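PDB 5XZ3: peptidoglycan-recognition protein from Apis mellifera, which probably binds bacterial peptidoglycan as a recognition receptor of innate immunity, through a domain of the N-acetylmuramoyl-L-alanine amidase family. Local coordinates for residues I103-I108 / H125-C130. Residues are numbered along the deposited sequence; the frame is centred on the assembly and turned at random.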
loop_
_atom_site.group_PDB
_atom_site.type_symbol
_atom_site.label_atom_id
_atom_site.label_comp_id
_atom_site.label_asym_id
_atom_site.label_seq_id
_atom_site.Cartn_x
_atom_site.Cartn_y
_atom_site.Cartn_z
ATOM N N ILE A 103 -3.920 6.455 -2.741
ATOM C CA ILE A 103 -3.616 5.033 -2.791
ATOM C C ILE A 103 -3.209 4.640 -1.370
ATOM O O ILE A 103 -2.835 5.511 -0.564
ATOM C CB ILE A 103 -2.506 4.698 -3.806
ATOM C CG1 ILE A 103 -1.265 5.541 -3.559
ATOM C CG2 ILE A 103 -3.004 4.857 -5.265
ATOM C CD1 ILE A 103 0.009 4.751 -3.734
ATOM N N SER A 104 -3.296 3.352 -1.062
ATOM C CA SER A 104 -2.752 2.860 0.188
ATOM C C SER A 104 -1.546 1.970 -0.054
ATOM O O SER A 104 -1.464 1.270 -1.077
ATOM C CB SER A 104 -3.815 2.138 1.012
ATOM O OG SER A 104 -4.411 1.065 0.270
ATOM N N ILE A 105 -0.590 2.023 0.876
ATOM C CA ILE A 105 0.560 1.128 0.837
ATOM C C ILE A 105 0.493 0.351 2.150
ATOM O O ILE A 105 0.609 0.941 3.234
ATOM C CB ILE A 105 1.898 1.880 0.701
ATOM C CG1 ILE A 105 1.920 2.722 -0.608
ATOM C CG2 ILE A 105 3.068 0.891 0.765
ATOM C CD1 ILE A 105 3.156 3.593 -0.829
ATOM N N ALA A 106 0.266 -0.956 2.043
ATOM C CA ALA A 106 0.054 -1.763 3.226
ATOM C C ALA A 106 1.263 -2.652 3.450
ATOM O O ALA A 106 1.573 -3.522 2.636
ATOM C CB ALA A 106 -1.229 -2.599 3.128
ATOM N N PHE A 107 1.923 -2.434 4.584
ATOM C CA PHE A 107 3.034 -3.270 5.025
ATOM C C PHE A 107 2.437 -4.537 5.636
ATOM O O PHE A 107 1.621 -4.457 6.551
ATOM C CB PHE A 107 3.846 -2.527 6.098
ATOM C CG PHE A 107 4.755 -1.452 5.559
ATOM C CD1 PHE A 107 4.237 -0.265 5.010
ATOM C CD2 PHE A 107 6.146 -1.603 5.647
ATOM C CE1 PHE A 107 5.097 0.732 4.534
ATOM C CE2 PHE A 107 7.001 -0.618 5.169
ATOM C CZ PHE A 107 6.475 0.552 4.617
ATOM N N ILE A 108 2.836 -5.692 5.120
ATOM C CA ILE A 108 2.275 -6.974 5.566
ATOM C C ILE A 108 2.888 -7.318 6.928
ATOM O O ILE A 108 4.068 -7.555 7.034
ATOM C CB ILE A 108 2.489 -8.091 4.514
ATOM C CG1 ILE A 108 1.708 -7.758 3.222
ATOM C CG2 ILE A 108 2.055 -9.460 5.056
ATOM C CD1 ILE A 108 2.247 -8.459 1.988
ATOM N N HIS A 125 9.074 3.512 -0.008
ATOM C CA HIS A 125 9.522 4.861 -0.374
ATOM C C HIS A 125 9.822 4.984 -1.871
ATOM O O HIS A 125 9.480 6.006 -2.502
ATOM C CB HIS A 125 10.708 5.321 0.456
ATOM C CG HIS A 125 10.975 6.782 0.311
ATOM N ND1 HIS A 125 10.159 7.738 0.874
ATOM C CD2 HIS A 125 11.911 7.451 -0.396
ATOM C CE1 HIS A 125 10.615 8.941 0.564
ATOM N NE2 HIS A 125 11.679 8.795 -0.205
ATOM N N LYS A 126 10.409 3.929 -2.442
ATOM C CA LYS A 126 10.649 3.881 -3.888
ATOM C C LYS A 126 9.331 3.902 -4.663
ATOM O O LYS A 126 9.243 4.535 -5.724
ATOM C CB LYS A 126 11.486 2.663 -4.297
ATOM C CG LYS A 126 12.977 2.789 -4.012
ATOM C CD LYS A 126 13.712 1.529 -4.477
ATOM C CE LYS A 126 14.878 1.159 -3.565
ATOM N NZ LYS A 126 15.617 -0.042 -4.066
ATOM N N LEU A 127 8.305 3.242 -4.119
ATOM C CA LEU A 127 7.013 3.213 -4.768
ATOM C C LEU A 127 6.418 4.622 -4.861
ATOM O O LEU A 127 5.823 4.984 -5.880
ATOM C CB LEU A 127 6.066 2.274 -4.031
ATOM C CG LEU A 127 4.676 2.067 -4.618
ATOM C CD1 LEU A 127 4.688 1.424 -5.994
ATOM C CD2 LEU A 127 3.851 1.236 -3.642
ATOM N N ILE A 128 6.589 5.399 -3.796
ATOM C CA ILE A 128 6.098 6.768 -3.742
ATOM C C ILE A 128 6.804 7.622 -4.810
ATOM O O ILE A 128 6.140 8.315 -5.606
ATOM C CB ILE A 128 6.208 7.356 -2.311
ATOM C CG1 ILE A 128 5.160 6.678 -1.404
ATOM C CG2 ILE A 128 5.978 8.871 -2.324
ATOM C CD1 ILE A 128 5.450 6.765 0.085
ATOM N N LEU A 129 8.127 7.525 -4.856
ATOM C CA LEU A 129 8.912 8.227 -5.881
ATOM C C LEU A 129 8.518 7.834 -7.311
ATOM O O LEU A 129 8.389 8.704 -8.163
ATOM C CB LEU A 129 10.421 8.044 -5.634
ATOM C CG LEU A 129 11.002 8.640 -4.321
ATOM C CD1 LEU A 129 12.489 8.312 -4.213
ATOM C CD2 LEU A 129 10.800 10.148 -4.190
ATOM N N CYS A 130 8.321 6.537 -7.559
ATOM C CA CYS A 130 7.811 6.048 -8.846
ATOM C C CYS A 130 6.497 6.702 -9.256
ATOM O O CYS A 130 6.364 7.162 -10.396
ATOM C CB CYS A 130 7.631 4.534 -8.822
ATOM S SG CYS A 130 6.817 3.917 -10.314
#
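Helix-on-sheet packing in the core of the amidase-like PGRP fold brings Ile105, on strand 102-107 inside the mixed sheet, against Leu127 and Ile128 of helix 118-133. The contact is small, burying 143 Å² over both sides, and wholly apolar, with no hydrogen bond between the segments. The nearest CA pair across the contact, Ile105 CA and Leu127 CA, is 8.8 Å apart, a gap bridged by side chains alone. Ile105 and Leu127 both send their side chains off the backbone toward the facing segment, and the two side chains slide past each other in opposite senses, with CD2 of Leu127 alongside the ethyl arm of Ile105, 3.9 Å from its CG1 and 3.7 Å from its CD1. Ile105 reaches this far because its longer branch is extended, CD1 lying anti to CA (chi2 176°). Ile128 is set differently: its CB does not aim straight at the strand, but CG1, anti to its own carbonyl carbon (chi1 -71°), carries the ethyl arm round to the sheet and across the end of Ile105. Nearby, Ala124 of the same helix also touches Ile105, while Phe74 of strand 74-76 packs on Leu127. Val34 and Ile36 of the neighbouring strand 31-38, together with Ile76, enclose Ile105 further, and backbone hydrogen bonds to Ile35 and His37 hold its position in the sheet. The terminal methyl CD1 of Ile105 meets both of the successive helix residues Leu127 and Ile128: CD1 sits 3.7 Å from Ile128 CG1 and 4.0 Å from Ile128 CD1.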